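Local structure of ATP phosphoribosyltransferase regulatory subunit (Thermotoga maritima, 1USY) at residues A16-V26 and I71-V79. The protein is probably required for the first step of histidine biosynthesis and may allow histidine to feedback-regulate ATP phosphoribosyltransferase. Residues are numbered along the deposited sequence; the frame is centred on the assembly and turned at random.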
loop_
_atom_site.group_PDB
_atom_site.type_symbol
_atom_site.label_atom_id
_atom_site.label_comp_id
_atom_site.label_asym_id
_atom_site.label_seq_id
_atom_site.Cartn_x
_atom_site.Cartn_y
_atom_site.Cartn_z
ATOM N N ALA B 16 34.992 7.078 -19.044
ATOM C CA ALA B 16 34.349 8.269 -18.494
ATOM C C ALA B 16 35.246 9.134 -17.594
ATOM O O ALA B 16 35.305 10.361 -17.778
ATOM C CB ALA B 16 33.074 7.908 -17.787
ATOM N N THR B 17 35.918 8.507 -16.622
ATOM C CA THR B 17 36.751 9.242 -15.678
ATOM C C THR B 17 38.084 9.454 -16.356
ATOM O O THR B 17 39.098 8.902 -15.929
ATOM C CB THR B 17 36.942 8.490 -14.275
ATOM O OG1 THR B 17 37.032 7.076 -14.464
ATOM C CG2 THR B 17 35.693 8.647 -13.292
ATOM N N LYS B 18 38.064 10.241 -17.422
ATOM C CA LYS B 18 39.216 10.513 -18.301
ATOM C C LYS B 18 38.786 11.678 -19.169
ATOM O O LYS B 18 39.588 12.502 -19.619
ATOM C CB LYS B 18 39.544 9.322 -19.201
ATOM C CG LYS B 18 40.937 8.784 -19.015
ATOM C CD LYS B 18 41.133 7.460 -19.771
ATOM C CE LYS B 18 41.559 6.332 -18.808
ATOM N NZ LYS B 18 42.468 5.350 -19.475
ATOM N N LYS B 19 37.486 11.690 -19.393
ATOM C CA LYS B 19 36.778 12.788 -19.967
ATOM C C LYS B 19 36.254 13.677 -18.839
ATOM O O LYS B 19 35.540 14.639 -19.082
ATOM C CB LYS B 19 35.645 12.257 -20.852
ATOM C CG LYS B 19 36.112 11.493 -22.106
ATOM C CD LYS B 19 37.146 12.270 -22.929
ATOM C CE LYS B 19 37.108 11.903 -24.433
ATOM N NZ LYS B 19 37.960 12.878 -25.174
ATOM N N GLY B 20 36.627 13.361 -17.600
ATOM C CA GLY B 20 36.202 14.163 -16.481
ATOM C C GLY B 20 34.786 13.905 -16.006
ATOM O O GLY B 20 34.238 14.746 -15.308
ATOM N N PHE B 21 34.183 12.763 -16.349
ATOM C CA PHE B 21 32.906 12.424 -15.737
ATOM C C PHE B 21 33.164 11.799 -14.380
ATOM O O PHE B 21 34.133 11.066 -14.192
ATOM C CB PHE B 21 32.079 11.469 -16.589
ATOM C CG PHE B 21 31.661 12.039 -17.891
ATOM C CD1 PHE B 21 32.574 12.154 -18.947
ATOM C CD2 PHE B 21 30.354 12.483 -18.058
ATOM C CE1 PHE B 21 32.181 12.704 -20.147
ATOM C CE2 PHE B 21 29.950 13.056 -19.241
ATOM C CZ PHE B 21 30.858 13.152 -20.295
ATOM N N SER B 22 32.278 12.075 -13.441
ATOM C CA SER B 22 32.470 11.634 -12.092
ATOM C C SER B 22 31.305 10.676 -11.686
ATOM O O SER B 22 30.204 10.776 -12.234
ATOM C CB SER B 22 32.653 12.883 -11.217
ATOM O OG SER B 22 31.773 12.857 -10.147
ATOM N N PRO B 23 31.530 9.742 -10.761
ATOM C CA PRO B 23 30.548 8.683 -10.523
ATOM C C PRO B 23 29.307 9.204 -9.800
ATOM O O PRO B 23 29.364 10.146 -9.019
ATOM C CB PRO B 23 31.319 7.652 -9.690
ATOM C CG PRO B 23 32.647 8.318 -9.302
ATOM C CD PRO B 23 32.668 9.671 -9.831
ATOM N N PHE B 24 28.158 8.654 -10.134
ATOM C CA PHE B 24 26.910 9.130 -9.546
ATOM C C PHE B 24 26.109 7.899 -9.162
ATOM O O PHE B 24 25.525 7.275 -10.025
ATOM C CB PHE B 24 26.155 9.995 -10.559
ATOM C CG PHE B 24 24.814 10.438 -10.089
ATOM C CD1 PHE B 24 24.681 11.587 -9.338
ATOM C CD2 PHE B 24 23.672 9.707 -10.394
ATOM C CE1 PHE B 24 23.412 12.009 -8.882
ATOM C CE2 PHE B 24 22.416 10.101 -9.951
ATOM C CZ PHE B 24 22.282 11.258 -9.201
ATOM N N PHE B 25 26.129 7.535 -7.877
ATOM C CA PHE B 25 25.401 6.366 -7.360
ATOM C C PHE B 25 24.423 6.765 -6.288
ATOM O O PHE B 25 24.825 7.324 -5.273
ATOM C CB PHE B 25 26.358 5.340 -6.769
ATOM C CG PHE B 25 27.095 4.542 -7.794
ATOM C CD1 PHE B 25 28.152 5.102 -8.497
ATOM C CD2 PHE B 25 26.726 3.232 -8.064
ATOM C CE1 PHE B 25 28.855 4.364 -9.470
ATOM C CE2 PHE B 25 27.406 2.492 -9.022
ATOM C CZ PHE B 25 28.508 3.081 -9.730
ATOM N N VAL B 26 23.146 6.454 -6.520
ATOM C CA VAL B 26 22.055 6.776 -5.610
ATOM C C VAL B 26 21.066 5.624 -5.423
ATOM O O VAL B 26 20.971 4.739 -6.253
ATOM C CB VAL B 26 21.241 8.024 -6.070
ATOM C CG1 VAL B 26 22.109 9.226 -6.136
ATOM C CG2 VAL B 26 20.563 7.781 -7.414
ATOM N N ILE B 71 27.246 19.759 -13.654
ATOM C CA ILE B 71 27.232 18.319 -13.419
ATOM C C ILE B 71 27.794 17.566 -14.627
ATOM O O ILE B 71 27.315 17.757 -15.740
ATOM C CB ILE B 71 25.778 17.888 -13.137
ATOM C CG1 ILE B 71 25.591 17.723 -11.639
ATOM C CG2 ILE B 71 25.391 16.601 -13.876
ATOM C CD1 ILE B 71 25.048 18.944 -10.970
ATOM N N LYS B 72 28.816 16.738 -14.394
ATOM C CA LYS B 72 29.400 15.859 -15.410
ATOM C C LYS B 72 29.537 14.473 -14.835
ATOM O O LYS B 72 30.610 14.132 -14.332
ATOM C CB LYS B 72 30.790 16.329 -15.840
ATOM C CG LYS B 72 31.038 16.175 -17.317
ATOM C CD LYS B 72 32.462 16.458 -17.724
ATOM C CE LYS B 72 32.556 16.443 -19.242
ATOM N NZ LYS B 72 33.947 16.608 -19.772
ATOM N N VAL B 73 28.477 13.665 -14.919
ATOM C CA VAL B 73 28.482 12.365 -14.234
ATOM C C VAL B 73 28.367 11.160 -15.142
ATOM O O VAL B 73 27.857 11.263 -16.254
ATOM C CB VAL B 73 27.343 12.245 -13.183
ATOM C CG1 VAL B 73 27.543 13.262 -12.067
ATOM C CG2 VAL B 73 25.950 12.338 -13.842
ATOM N N TRP B 74 28.855 10.023 -14.650
ATOM C CA TRP B 74 28.552 8.717 -15.230
ATOM C C TRP B 74 27.866 7.894 -14.176
ATOM O O TRP B 74 28.110 8.078 -12.976
ATOM C CB TRP B 74 29.813 8.002 -15.746
ATOM C CG TRP B 74 30.706 7.532 -14.686
ATOM C CD1 TRP B 74 31.738 8.219 -14.119
ATOM C CD2 TRP B 74 30.677 6.264 -14.043
ATOM N NE1 TRP B 74 32.361 7.455 -13.157
ATOM C CE2 TRP B 74 31.727 6.248 -13.084
ATOM C CE3 TRP B 74 29.873 5.131 -14.167
ATOM C CZ2 TRP B 74 31.978 5.145 -12.252
ATOM C CZ3 TRP B 74 30.113 4.044 -13.326
ATOM C CH2 TRP B 74 31.150 4.057 -12.380
ATOM N N TYR B 75 27.004 6.986 -14.616
ATOM C CA TYR B 75 26.326 6.073 -13.712
ATOM C C TYR B 75 26.361 4.635 -14.237
ATOM O O TYR B 75 26.793 4.402 -15.392
ATOM C CB TYR B 75 24.892 6.542 -13.454
ATOM C CG TYR B 75 24.092 6.731 -14.709
ATOM C CD1 TYR B 75 23.472 5.648 -15.333
ATOM C CD2 TYR B 75 23.966 7.991 -15.300
ATOM C CE1 TYR B 75 22.752 5.811 -16.499
ATOM C CE2 TYR B 75 23.229 8.164 -16.476
ATOM C CZ TYR B 75 22.627 7.058 -17.058
ATOM O OH TYR B 75 21.886 7.187 -18.210
ATOM N N ALA B 76 25.912 3.705 -13.374
ATOM C CA ALA B 76 25.849 2.267 -13.598
ATOM C C ALA B 76 24.925 1.621 -12.570
ATOM O O ALA B 76 25.354 1.223 -11.454
ATOM C CB ALA B 76 27.284 1.604 -13.517
ATOM N N ASP B 77 23.656 1.505 -12.938
ATOM C CA ASP B 77 22.653 0.912 -12.079
ATOM C C ASP B 77 21.396 0.467 -12.844
ATOM O O ASP B 77 21.261 0.626 -14.072
ATOM C CB ASP B 77 22.273 1.906 -10.990
ATOM C CG ASP B 77 22.038 1.241 -9.621
ATOM O OD1 ASP B 77 22.290 1.930 -8.621
ATOM O OD2 ASP B 77 21.612 0.071 -9.422
ATOM N N PHE B 78 20.467 -0.097 -12.096
ATOM C CA PHE B 78 19.219 -0.506 -12.644
ATOM C C PHE B 78 18.334 0.698 -12.866
ATOM O O PHE B 78 18.369 1.628 -12.071
ATOM C CB PHE B 78 18.579 -1.504 -11.710
ATOM C CG PHE B 78 19.254 -2.839 -11.731
ATOM C CD1 PHE B 78 20.022 -3.264 -10.669
ATOM C CD2 PHE B 78 19.153 -3.659 -12.851
ATOM C CE1 PHE B 78 20.667 -4.522 -10.725
ATOM C CE2 PHE B 78 19.781 -4.910 -12.900
ATOM C CZ PHE B 78 20.530 -5.338 -11.856
ATOM N N VAL B 79 17.605 0.696 -13.996
ATOM C CA VAL B 79 16.523 1.644 -14.280
ATOM C C VAL B 79 15.286 0.779 -14.387
ATOM O O VAL B 79 15.326 -0.244 -15.045
ATOM C CB VAL B 79 16.779 2.373 -15.594
ATOM C CG1 VAL B 79 15.609 3.271 -15.973
ATOM C CG2 VAL B 79 18.079 3.161 -15.505
#
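W74 lies against P23 and F25, the tight part of the contact. Its CG sits between the backbone N and the carbonyl carbon (chi1 71°), which swings the indole across the neighbouring strand. P23 CA rests over one face of the W74 indole, 3.7 Å from the centroid of its five-membered ring, while F25 turns its edge to the six-membered ring in an offset edge-to-face pair, planes at 88°. A16 CB packs on W74 CB at 3.8 Å. An alanine in place of W74 would probably leave P23 and F25 without the surface they pack on and open a gap beside A16. The backbones pair in parallel: S22 N donates to K72 O (2.8 Å) and W74 N to S22 O (2.9 Å); F24 N to W74 O is weak. Toward G20 the contact becomes more open, and K72 does most of the work there. It runs extended across the F21 ring, CG over a face, and K72 NZ donates to K19 O at 2.6 Å while also salt-bridging E108. Within this chain, strand 22-23 is the outermost strand of the large mixed sheet, beside strand 71-83, with helix 103-120 against F21, helix 54-63 against F24, and F6 of the second subunit edge-to-face with W74.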